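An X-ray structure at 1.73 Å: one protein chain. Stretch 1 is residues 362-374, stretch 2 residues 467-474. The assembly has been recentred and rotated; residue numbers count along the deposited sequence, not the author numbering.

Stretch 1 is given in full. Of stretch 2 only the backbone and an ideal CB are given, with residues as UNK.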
# COMPACT_ATOMS: atom_id res chain seq x y z
N GLU A 362 -20.51 -15.21 10.05
CA GLU A 362 -21.92 -15.61 10.22
C GLU A 362 -22.85 -14.51 9.77
O GLU A 362 -22.50 -13.34 9.85
CB GLU A 362 -22.20 -15.97 11.69
CG GLU A 362 -22.50 -14.75 12.59
CD GLU A 362 -21.27 -14.11 13.34
OE1 GLU A 362 -21.50 -13.10 14.09
OE2 GLU A 362 -20.07 -14.57 13.19
N LYS A 363 -24.06 -14.88 9.31
CA LYS A 363 -25.06 -13.87 8.90
C LYS A 363 -25.43 -13.00 10.08
O LYS A 363 -25.47 -13.47 11.23
CB LYS A 363 -26.32 -14.50 8.31
CG LYS A 363 -26.04 -15.29 7.05
CD LYS A 363 -25.52 -14.43 5.88
CE LYS A 363 -25.12 -15.30 4.64
NZ LYS A 363 -24.35 -14.53 3.54
N LEU A 364 -25.64 -11.72 9.80
CA LEU A 364 -26.14 -10.82 10.81
C LEU A 364 -27.50 -10.34 10.40
O LEU A 364 -27.87 -10.38 9.20
CB LEU A 364 -25.21 -9.61 10.99
CG LEU A 364 -23.80 -9.82 11.51
CD1 LEU A 364 -23.04 -8.45 11.64
CD2 LEU A 364 -23.75 -10.55 12.80
N ALA A 365 -28.22 -9.74 11.36
CA ALA A 365 -29.50 -9.04 11.10
C ALA A 365 -29.29 -7.54 11.01
O ALA A 365 -28.66 -6.97 11.91
CB ALA A 365 -30.46 -9.33 12.26
N PRO A 366 -29.88 -6.91 10.00
CA PRO A 366 -29.79 -5.45 9.91
C PRO A 366 -30.23 -4.76 11.19
O PRO A 366 -31.23 -5.16 11.79
CB PRO A 366 -30.70 -5.10 8.74
CG PRO A 366 -30.65 -6.35 7.87
CD PRO A 366 -30.54 -7.49 8.80
N THR A 367 -29.47 -3.76 11.62
CA THR A 367 -29.67 -3.15 12.89
C THR A 367 -30.52 -1.88 12.76
O THR A 367 -30.92 -1.32 13.76
CB THR A 367 -28.34 -2.77 13.56
OG1 THR A 367 -27.68 -1.78 12.77
CG2 THR A 367 -27.50 -3.93 13.72
N GLY A 368 -30.77 -1.41 11.54
CA GLY A 368 -31.39 -0.10 11.35
C GLY A 368 -30.43 1.11 11.41
O GLY A 368 -30.80 2.23 11.11
N LYS A 369 -29.18 0.90 11.80
CA LYS A 369 -28.19 2.00 11.73
C LYS A 369 -27.66 2.14 10.28
O LYS A 369 -27.83 1.23 9.45
CB LYS A 369 -27.04 1.74 12.67
CG LYS A 369 -27.46 1.66 14.14
CD LYS A 369 -26.34 1.09 14.97
CE LYS A 369 -26.80 0.74 16.39
NZ LYS A 369 -26.56 1.96 17.17
N GLY A 370 -27.13 3.32 9.98
CA GLY A 370 -26.50 3.59 8.70
C GLY A 370 -27.31 4.34 7.67
O GLY A 370 -26.85 4.59 6.54
N GLY A 371 -28.54 4.77 8.02
CA GLY A 371 -29.36 5.52 7.08
C GLY A 371 -30.06 4.57 6.10
O GLY A 371 -30.21 3.39 6.37
N ASP A 372 -30.44 5.11 4.96
CA ASP A 372 -31.18 4.35 3.97
C ASP A 372 -30.26 3.47 3.14
O ASP A 372 -29.41 3.95 2.39
CB ASP A 372 -31.90 5.32 3.04
CG ASP A 372 -32.70 4.60 1.93
OD1 ASP A 372 -32.98 3.40 2.03
OD2 ASP A 372 -33.05 5.28 0.95
N LEU A 373 -30.41 2.19 3.31
CA LEU A 373 -29.59 1.21 2.64
C LEU A 373 -30.34 0.46 1.55
O LEU A 373 -29.96 -0.64 1.14
CB LEU A 373 -29.06 0.23 3.69
CG LEU A 373 -28.21 0.91 4.75
CD1 LEU A 373 -27.81 -0.08 5.82
CD2 LEU A 373 -26.95 1.50 4.12
N SER A 374 -31.42 1.04 1.09
CA SER A 374 -32.33 0.30 0.19
C SER A 374 -31.92 0.37 -1.25
O SER A 374 -32.37 -0.44 -2.04
CB SER A 374 -33.79 0.83 0.31
OG SER A 374 -33.91 2.15 -0.19
N UNK A 467 -19.77 -1.95 8.35
CA UNK A 467 -20.80 -2.84 7.81
C UNK A 467 -21.48 -3.65 8.94
O UNK A 467 -22.67 -3.81 8.90
CB UNK A 467 -20.19 -3.78 6.78
N UNK A 468 -20.69 -4.18 9.85
CA UNK A 468 -21.21 -5.01 10.97
C UNK A 468 -22.09 -4.13 11.89
O UNK A 468 -23.14 -4.56 12.31
CB UNK A 468 -20.06 -5.63 11.77
N UNK A 469 -21.71 -2.89 12.11
CA UNK A 469 -22.50 -1.94 12.84
C UNK A 469 -23.87 -1.78 12.24
O UNK A 469 -24.87 -1.64 12.94
CB UNK A 469 -21.79 -0.59 12.90
N UNK A 470 -23.95 -1.83 10.94
CA UNK A 470 -25.25 -1.72 10.26
C UNK A 470 -26.02 -3.05 10.15
O UNK A 470 -27.06 -3.10 9.50
CB UNK A 470 -25.03 -1.15 8.86
N UNK A 471 -25.45 -4.11 10.68
CA UNK A 471 -26.05 -5.43 10.67
C UNK A 471 -25.86 -6.21 9.39
O UNK A 471 -26.72 -7.03 9.02
CB UNK A 471 -27.55 -5.30 10.95
N UNK A 472 -24.69 -6.02 8.74
CA UNK A 472 -24.33 -6.83 7.57
C UNK A 472 -23.01 -7.48 7.82
O UNK A 472 -22.03 -6.78 8.14
CB UNK A 472 -24.28 -5.99 6.29
N UNK A 473 -22.95 -8.79 7.78
CA UNK A 473 -21.76 -9.51 8.12
C UNK A 473 -20.60 -9.03 7.14
O UNK A 473 -20.85 -8.75 5.99
CB UNK A 473 -22.02 -11.02 8.03
N UNK A 474 -19.40 -8.94 7.66
CA UNK A 474 -18.26 -8.45 6.87
C UNK A 474 -16.99 -8.90 7.54
O UNK A 474 -16.89 -8.90 8.78
CB UNK A 474 -18.28 -6.93 6.72

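Position 467 has helical backbone angles (-56/-44), and its CA-to-CB bond points away from stretch 1, with nothing of that stretch within 5.5 Å of the ideal CB. The visible atoms therefore discriminate little among residues compatible with a helix. The deposited residue is Cys 467, whose side chain makes no contact here; Cys 467 O accepts a hydrogen bond from N of 472 at 3.0 Å.

Position 468 is helical too, its CB directed sideways and 4.1 Å from Leu 364 CD1. Stretch 1 offers a methyl group at the base of the side chain and no charged partner, so an aliphatic residue or a long chain with an aliphatic stem would fit. It is Arg 468. Its CB lies 4.0 Å from Leu 364 CD1. The guanidinium turns back to its own stretch, Arg 468 NH1 donating to the backbone O of 474 at 3.1 Å.

At 469 the CB again points sideways, 5.3 Å from Lys 369 CD. The space is loose, and the lysine stem offers apolar packing to any extended chain. Its charge would if anything favour Glu or a neutral Gln, but Arg or Lys is possible because there is room to keep the charged ends apart. Arg 469, one admissible choice, has chi1 and chi2 both t, and its CG packs 4.1 Å from Lys 369 CD. Despite two like charges, the ends share water 4, which accepts from Arg 469 NH1 at 2.8 Å and weakly from Lys 369 NZ at 3.4 Å. The backbone matters as well: Thr 367 OG1 donates to Arg 469 O at 2.8 Å.

Position 470 points away overall, yet its ideal CB is 3.7 Å from Lys 369 O and 4.3 Å from Leu 373 CD1. A flexible apolar chain such as leucine or methionine would suit. Met 470 extends its SD to 3.7 Å from Gly 370 CA and 4.0 Å from Leu 373 CD1. A CB on Gly 370 would come 2.4 Å from that SD. Thr 367 N donates to Met 470 O at 3.3 Å with an angle of 168°.

Position 471 is the most restrictive. Its phi is positive (82/34), and an ideal CB would lie 2.2 Å from Ala 365 O and 2.5 Å from Pro 366 CA. Positive phi favours glycine, and the clashes leave no room for anything else. Gly 471 is found, leaving the helix in a Schellman motif. Its CA approaches Ala 365 O to 3.3 Å in a CA-H...O contact.

At 472 phi/psi is extended (-125/121) and CB points away, so only a long side chain could return to stretch 1, where Pro 366 and Leu 373 offer apolar surface. Tyr 472 does so: CE2 is 3.8 Å from Leu 373 CD1, and CZ 4.0 Å from Pro 366 CG.

Position 473 points toward stretch 1, its ideal CB only 3.0 Å from Glu 362 O. A small donor, serine above all, is indicated. Ser 473 has chi1 t, and OG donates to Glu 362 O at 2.6 Å. Water 1 accepts from Ser 473 N at 2.9 Å and Leu 364 N at 3.0 Å.

Position 474 points away and is unconstrained by stretch 1; Ala 474 makes no contact with stretch 1.

Stretch 2 (467-474) CRRMGYSA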
# COMPACT_ATOMS: atom_id res chain seq x y z
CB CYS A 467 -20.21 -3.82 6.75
SG CYS A 467 -19.82 -2.99 5.20
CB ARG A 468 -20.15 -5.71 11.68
CG ARG A 468 -19.40 -6.73 10.88
CD ARG A 468 -18.49 -7.64 11.67
NE ARG A 468 -17.52 -6.89 12.43
CZ ARG A 468 -16.33 -6.49 12.02
NH1 ARG A 468 -15.92 -6.75 10.80
NH2 ARG A 468 -15.53 -5.84 12.84
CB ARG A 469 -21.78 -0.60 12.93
CG ARG A 469 -22.54 0.48 13.64
CD ARG A 469 -21.79 1.81 13.69
NE ARG A 469 -20.41 1.71 14.23
CZ ARG A 469 -20.09 1.59 15.54
NH1 ARG A 469 -21.01 1.50 16.54
NH2 ARG A 469 -18.80 1.51 15.86
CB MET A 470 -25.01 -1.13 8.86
CG MET A 470 -24.33 0.24 8.86
SD MET A 470 -24.22 1.03 7.25
CE MET A 470 -23.05 -0.05 6.42
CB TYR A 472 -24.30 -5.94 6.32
CG TYR A 472 -25.65 -5.46 5.95
CD1 TYR A 472 -26.49 -6.25 5.15
CD2 TYR A 472 -26.12 -4.25 6.39
CE1 TYR A 472 -27.77 -5.83 4.82
CE2 TYR A 472 -27.39 -3.83 6.08
CZ TYR A 472 -28.20 -4.61 5.25
OH TYR A 472 -29.44 -4.14 4.92
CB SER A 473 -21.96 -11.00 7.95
OG SER A 473 -20.91 -11.75 8.46
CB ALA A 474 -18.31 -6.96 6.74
O HOH W 1 -25.13 -10.57 7.05
O HOH W 2 -27.49 -8.89 7.22
O HOH W 3 -28.97 -1.23 9.17
O HOH W 4 -23.44 2.79 16.25
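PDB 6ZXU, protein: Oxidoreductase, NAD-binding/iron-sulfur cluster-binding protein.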